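Local atomic coordinates of ribonucleoside-diphosphate reductase (Pseudomonas aeruginosa, PDB entry 5IM3), a protein that probably reduces ribonucleoside diphosphates to the deoxyribonucleotides needed for DNA synthesis, and binds dATP as an allosteric nucleotide. Residues S573-V578 against N763-A768; T588-N593 against I870-S875. One frame throughout, in Å; residues are numbered along the deposited sequence.

Contacts 1 and 2 lie about 10 Å apart, centre to centre, in the barrel domain of the reductase. Their first segments, 573-578 and 588-593, belong to the same long loop between helix 566-571 and strand 600-608. Their partners come much later in the chain: 763-768 sits between helices 751-757 and 773-779. Segment 870-875 follows helix 856-866 and precedes strand 878-881. The four segments therefore alternate along the sequence. They are also tied across contacts: both carboxylate oxygens of Asp871 accept backbone N-H groups, from Ile766 and Met767, and Asn593 ND2 bonds to Gln575 O. One loop leading into the barrel sheet is thus met at two places by two later loops that are themselves bonded to each other.

Contact 1 (S573-V578 against N763-A768); sequences SPQQHV and NSNIMA
Pro574 and Gln575 meet Ser764 and Asn765 by van der Waals contact alone, joining two buried loops of the barrel domain away from the dATP sites. Ring carbons of Pro574 meet two oxygens: CG lies 3.5 Å from Ser764 O, and CD is 3.6 Å from Asn765 OD1, the two side chains crossing obliquely. Gln575 meets Ser764 with its flat carboxamide. Ser764 CB lies over the face of that group, nearest Gln575 CD at 3.5 Å, with OE1 and NE2 only slightly farther. A residue as small as serine allows this close approach.

Hydrogen bonds within 573-578 shape that loop. Ser573 to Gln576 form a type I beta turn, whose second position suits the fixed phi of Pro574. Gln576 NE2 reaches back to Ser573 O at 2.8 Å, nearly straight at 161°, while Ser573 OG takes a weak bond from Gln575 N.

Several polar groups at the contact find partners elsewhere. Gln575 OE1 bonds to Tyr710 OH and its NE2 to Thr712 OG1, which fixes the rotation of the amide. Ser764 OG bonds to His655 O, and Ser764 O to Trp718 NE1. The Gln575 amide and both Ser764 oxygens are thus satisfied from surrounding residues, while carbon surfaces meet between the loops.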
loop_
_atom_site.group_PDB
_atom_site.type_symbol
_atom_site.label_atom_id
_atom_site.label_comp_id
_atom_site.label_asym_id
_atom_site.label_seq_id
_atom_site.Cartn_x
_atom_site.Cartn_y
_atom_site.Cartn_z
ATOM N N SER A 573 42.276 22.613 7.304
ATOM C CA SER A 573 43.404 22.041 6.584
ATOM C C SER A 573 44.672 22.819 6.923
ATOM O O SER A 573 44.670 24.054 6.853
ATOM C CB SER A 573 43.150 22.073 5.080
ATOM O OG SER A 573 44.276 21.602 4.361
ATOM N N PRO A 574 45.765 22.153 7.306
ATOM C CA PRO A 574 47.014 22.889 7.569
ATOM C C PRO A 574 47.647 23.495 6.327
ATOM O O PRO A 574 48.580 24.298 6.464
ATOM C CB PRO A 574 47.931 21.822 8.186
ATOM C CG PRO A 574 47.016 20.741 8.654
ATOM C CD PRO A 574 45.879 20.736 7.688
ATOM N N GLN A 575 47.176 23.145 5.131
ATOM C CA GLN A 575 47.808 23.559 3.884
ATOM C C GLN A 575 46.981 24.598 3.127
ATOM O O GLN A 575 47.021 24.650 1.897
ATOM C CB GLN A 575 48.060 22.334 3.005
ATOM C CG GLN A 575 49.103 21.374 3.569
ATOM C CD GLN A 575 50.501 21.966 3.545
ATOM O OE1 GLN A 575 50.914 22.653 4.478
ATOM N NE2 GLN A 575 51.234 21.707 2.470
ATOM N N GLN A 576 46.231 25.436 3.849
ATOM C CA GLN A 576 45.410 26.455 3.202
ATOM C C GLN A 576 46.243 27.475 2.441
ATOM O O GLN A 576 45.721 28.131 1.534
ATOM C CB GLN A 576 44.557 27.189 4.236
ATOM C CG GLN A 576 43.541 26.319 4.935
ATOM C CD GLN A 576 42.940 26.994 6.156
ATOM O OE1 GLN A 576 42.346 28.068 6.059
ATOM N NE2 GLN A 576 43.095 26.365 7.315
ATOM N N HIS A 577 47.515 27.633 2.796
ATOM C CA HIS A 577 48.350 28.677 2.218
ATOM C C HIS A 577 48.877 28.331 0.834
ATOM O O HIS A 577 49.471 29.199 0.183
ATOM C CB HIS A 577 49.536 28.964 3.143
ATOM C CG HIS A 577 50.502 27.824 3.253
ATOM N ND1 HIS A 577 50.131 26.577 3.709
ATOM C CD2 HIS A 577 51.823 27.742 2.967
ATOM C CE1 HIS A 577 51.181 25.776 3.698
ATOM N NE2 HIS A 577 52.221 26.458 3.253
ATOM N N VAL A 578 48.680 27.101 0.367
ATOM C CA VAL A 578 49.335 26.648 -0.853
ATOM C C VAL A 578 48.362 25.860 -1.722
ATOM O O VAL A 578 48.740 25.361 -2.788
ATOM C CB VAL A 578 50.587 25.816 -0.503
ATOM C CG1 VAL A 578 50.202 24.429 0.002
ATOM C CG2 VAL A 578 51.535 25.725 -1.684
ATOM N N ASN A 763 55.724 16.651 8.198
ATOM C CA ASN A 763 54.564 16.189 7.449
ATOM C C ASN A 763 53.435 17.208 7.535
ATOM O O ASN A 763 53.113 17.693 8.623
ATOM C CB ASN A 763 54.092 14.834 7.983
ATOM C CG ASN A 763 55.219 13.827 8.097
ATOM O OD1 ASN A 763 55.775 13.614 9.176
ATOM N ND2 ASN A 763 55.561 13.200 6.979
ATOM N N SER A 764 52.827 17.516 6.385
ATOM C CA SER A 764 51.743 18.495 6.347
ATOM C C SER A 764 50.491 17.976 7.039
ATOM O O SER A 764 49.753 18.757 7.650
ATOM C CB SER A 764 51.419 18.868 4.897
ATOM O OG SER A 764 51.030 17.727 4.153
ATOM N N ASN A 765 50.230 16.677 6.940
ATOM C CA ASN A 765 49.129 16.029 7.630
ATOM C C ASN A 765 49.661 14.753 8.267
ATOM O O ASN A 765 50.553 14.097 7.718
ATOM C CB ASN A 765 47.963 15.712 6.674
ATOM C CG ASN A 765 47.208 16.959 6.227
ATOM O OD1 ASN A 765 46.172 17.307 6.796
ATOM N ND2 ASN A 765 47.723 17.632 5.201
ATOM N N ILE A 766 49.116 14.407 9.436
ATOM C CA ILE A 766 49.629 13.311 10.251
ATOM C C ILE A 766 48.612 12.184 10.385
ATOM O O ILE A 766 48.950 11.006 10.228
ATOM C CB ILE A 766 50.065 13.803 11.648
ATOM C CG1 ILE A 766 50.864 15.108 11.578
ATOM C CG2 ILE A 766 50.893 12.723 12.326
ATOM C CD1 ILE A 766 52.243 14.953 11.031
ATOM N N MET A 767 47.364 12.522 10.701
ATOM C CA MET A 767 46.401 11.553 11.205
ATOM C C MET A 767 45.187 11.438 10.295
ATOM O O MET A 767 44.704 12.434 9.747
ATOM C CB MET A 767 45.947 11.940 12.605
ATOM C CG MET A 767 47.092 12.135 13.574
ATOM S SD MET A 767 46.571 13.045 15.025
ATOM C CE MET A 767 45.552 11.808 15.821
ATOM N N ALA A 768 44.699 10.208 10.156
ATOM C CA ALA A 768 43.458 9.921 9.451
ATOM C C ALA A 768 43.029 8.516 9.841
ATOM O O ALA A 768 43.857 7.600 9.849
ATOM C CB ALA A 768 43.637 10.033 7.934
#

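Contact 2 (T588-N593 against I870-S875); sequences TEITLN and IDQAQS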
loop_
_atom_site.group_PDB
_atom_site.type_symbol
_atom_site.label_atom_id
_atom_site.label_comp_id
_atom_site.label_asym_id
_atom_site.label_seq_id
_atom_site.Cartn_x
_atom_site.Cartn_y
_atom_site.Cartn_z
ATOM N N THR A 588 36.600 8.625 2.396
ATOM C CA THR A 588 36.069 9.813 3.074
ATOM C C THR A 588 36.761 10.107 4.403
ATOM O O THR A 588 36.124 10.600 5.332
ATOM C CB THR A 588 34.552 9.709 3.292
ATOM O OG1 THR A 588 34.267 8.807 4.369
ATOM C CG2 THR A 588 33.858 9.238 2.019
ATOM N N GLU A 589 38.066 9.841 4.513
ATOM C CA GLU A 589 38.832 10.231 5.691
ATOM C C GLU A 589 40.027 11.118 5.363
ATOM O O GLU A 589 40.720 11.559 6.288
ATOM C CB GLU A 589 39.318 8.990 6.459
ATOM C CG GLU A 589 40.612 8.340 5.939
ATOM C CD GLU A 589 40.417 7.567 4.653
ATOM O OE1 GLU A 589 39.306 7.611 4.083
ATOM O OE2 GLU A 589 41.380 6.904 4.217
ATOM N N ILE A 590 40.285 11.396 4.089
ATOM C CA ILE A 590 41.462 12.138 3.654
ATOM C C ILE A 590 41.028 13.518 3.181
ATOM O O ILE A 590 40.010 13.658 2.495
ATOM C CB ILE A 590 42.203 11.377 2.537
ATOM C CG1 ILE A 590 42.593 9.976 3.022
ATOM C CG2 ILE A 590 43.424 12.151 2.073
ATOM C CD1 ILE A 590 43.521 9.965 4.230
ATOM N N THR A 591 41.814 14.546 3.547
ATOM C CA THR A 591 41.517 15.932 3.168
ATOM C C THR A 591 42.838 16.589 2.758
ATOM O O THR A 591 43.490 17.271 3.551
ATOM C CB THR A 591 40.830 16.701 4.299
ATOM O OG1 THR A 591 41.643 16.663 5.478
ATOM C CG2 THR A 591 39.466 16.106 4.611
ATOM N N LEU A 592 43.222 16.380 1.499
ATOM C CA LEU A 592 44.466 16.897 0.950
ATOM C C LEU A 592 44.184 17.763 -0.274
ATOM O O LEU A 592 43.184 17.572 -0.972
ATOM C CB LEU A 592 45.411 15.752 0.567
ATOM C CG LEU A 592 45.843 14.811 1.695
ATOM C CD1 LEU A 592 46.632 13.640 1.128
ATOM C CD2 LEU A 592 46.663 15.551 2.740
ATOM N N ASN A 593 45.084 18.711 -0.530
ATOM C CA ASN A 593 44.943 19.612 -1.667
ATOM C C ASN A 593 45.194 18.888 -2.986
ATOM O O ASN A 593 45.974 17.937 -3.064
ATOM C CB ASN A 593 45.920 20.782 -1.554
ATOM C CG ASN A 593 45.608 21.701 -0.393
ATOM O OD1 ASN A 593 44.517 21.661 0.173
ATOM N ND2 ASN A 593 46.568 22.548 -0.039
ATOM N N ILE A 870 42.360 15.338 15.105
ATOM C CA ILE A 870 42.798 14.809 13.823
ATOM C C ILE A 870 42.872 15.958 12.825
ATOM O O ILE A 870 41.944 16.773 12.732
ATOM C CB ILE A 870 41.843 13.703 13.343
ATOM C CG1 ILE A 870 41.829 12.552 14.357
ATOM C CG2 ILE A 870 42.236 13.199 11.959
ATOM C CD1 ILE A 870 40.756 11.512 14.113
ATOM N N ASP A 871 43.984 16.038 12.088
ATOM C CA ASP A 871 44.121 17.099 11.093
ATOM C C ASP A 871 43.396 16.769 9.793
ATOM O O ASP A 871 42.958 17.687 9.095
ATOM C CB ASP A 871 45.599 17.406 10.813
ATOM C CG ASP A 871 46.461 16.160 10.717
ATOM O OD1 ASP A 871 45.912 15.042 10.687
ATOM O OD2 ASP A 871 47.698 16.305 10.673
ATOM N N GLN A 872 43.240 15.495 9.458
ATOM C CA GLN A 872 42.439 15.076 8.313
ATOM C C GLN A 872 41.042 14.694 8.810
ATOM O O GLN A 872 40.445 15.500 9.530
ATOM C CB GLN A 872 43.174 13.977 7.548
ATOM C CG GLN A 872 44.582 14.347 7.121
ATOM C CD GLN A 872 45.070 13.509 5.954
ATOM O OE1 GLN A 872 44.439 13.468 4.896
ATOM N NE2 GLN A 872 46.193 12.832 6.144
ATOM N N ALA A 873 40.494 13.532 8.470
ATOM C CA ALA A 873 39.132 13.172 8.853
ATOM C C ALA A 873 39.134 11.719 9.325
ATOM O O ALA A 873 40.172 11.158 9.692
ATOM C CB ALA A 873 38.170 13.431 7.685
ATOM N N GLN A 874 37.955 11.093 9.332
ATOM C CA GLN A 874 37.824 9.702 9.743
ATOM C C GLN A 874 36.638 9.072 9.028
ATOM O O GLN A 874 35.579 9.694 8.898
ATOM C CB GLN A 874 37.649 9.585 11.265
ATOM C CG GLN A 874 36.517 10.416 11.835
ATOM C CD GLN A 874 36.594 10.554 13.345
ATOM O OE1 GLN A 874 36.599 9.561 14.077
ATOM N NE2 GLN A 874 36.660 11.793 13.820
ATOM N N SER A 875 36.827 7.838 8.563
ATOM C CA SER A 875 35.753 7.099 7.908
ATOM C C SER A 875 34.711 6.687 8.940
ATOM O O SER A 875 35.002 5.895 9.844
ATOM C CB SER A 875 36.313 5.874 7.194
ATOM O OG SER A 875 37.259 6.255 6.221
HETATM O O HOH W 1 33.295 9.396 6.935
HETATM O O HOH W 2 40.910 18.992 6.851
#
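Ala873 N donates to Glu589 O at 3.0 Å, the shorter of two direct hydrogen bonds between these roughly antiparallel loops. The bond is bent, 137° at the hydrogen, and the donor sits above the carbonyl plane. Ala873 CB, small and 3.5 Å from the same oxygen, lets the backbones come close.

The second bond is straighter. Gln872 OE1 accepts Thr591 N at 3.1 Å, with an N-H...O angle of 163° and the donor in the carbonyl plane on a lone pair. Chi1 (-55°) sets CG anti to the carbonyl carbon, and the chain runs extended beyond it, carrying the amide end to the Thr591 N-H. Glutamine also has the length this span needs. Hydrocarbon packs on the carbonyl oxygen: Ile590 CG2, from a side chain lying alongside, is 3.3 Å from Gln872 OE1, and Leu592 CD2 comes in at a slant to 3.7 Å. Thr591 and Gln872 run past one another in opposite senses, Thr591 OG1 lying 3.3 Å from Gln872 CA.

At the other end, Ser875 OG packs 3.4 Å from Glu589 CB while bonding to Cys587 O. Water 1 donates to both Thr588 OG1 and Gln874 O, bridging the loops.

Asn585 OD1 receives Glu589 N and Ile590 N, and Ile590 packs on Cys602, which is disulfide-bonded to Cys373. The sequence Asn585-Leu-Cys587-Thr-Glu589 matches the finger-loop signature of class I reductases, so this loop probably projects into the barrel as in its relatives. Backbone groups, the Gln872 amide and the water-bridged Thr588 hydroxyl carry the polar grip; this is consistent with the 870-875 loop probably fixing the backbone after Cys587 without using the Glu589 carboxylate.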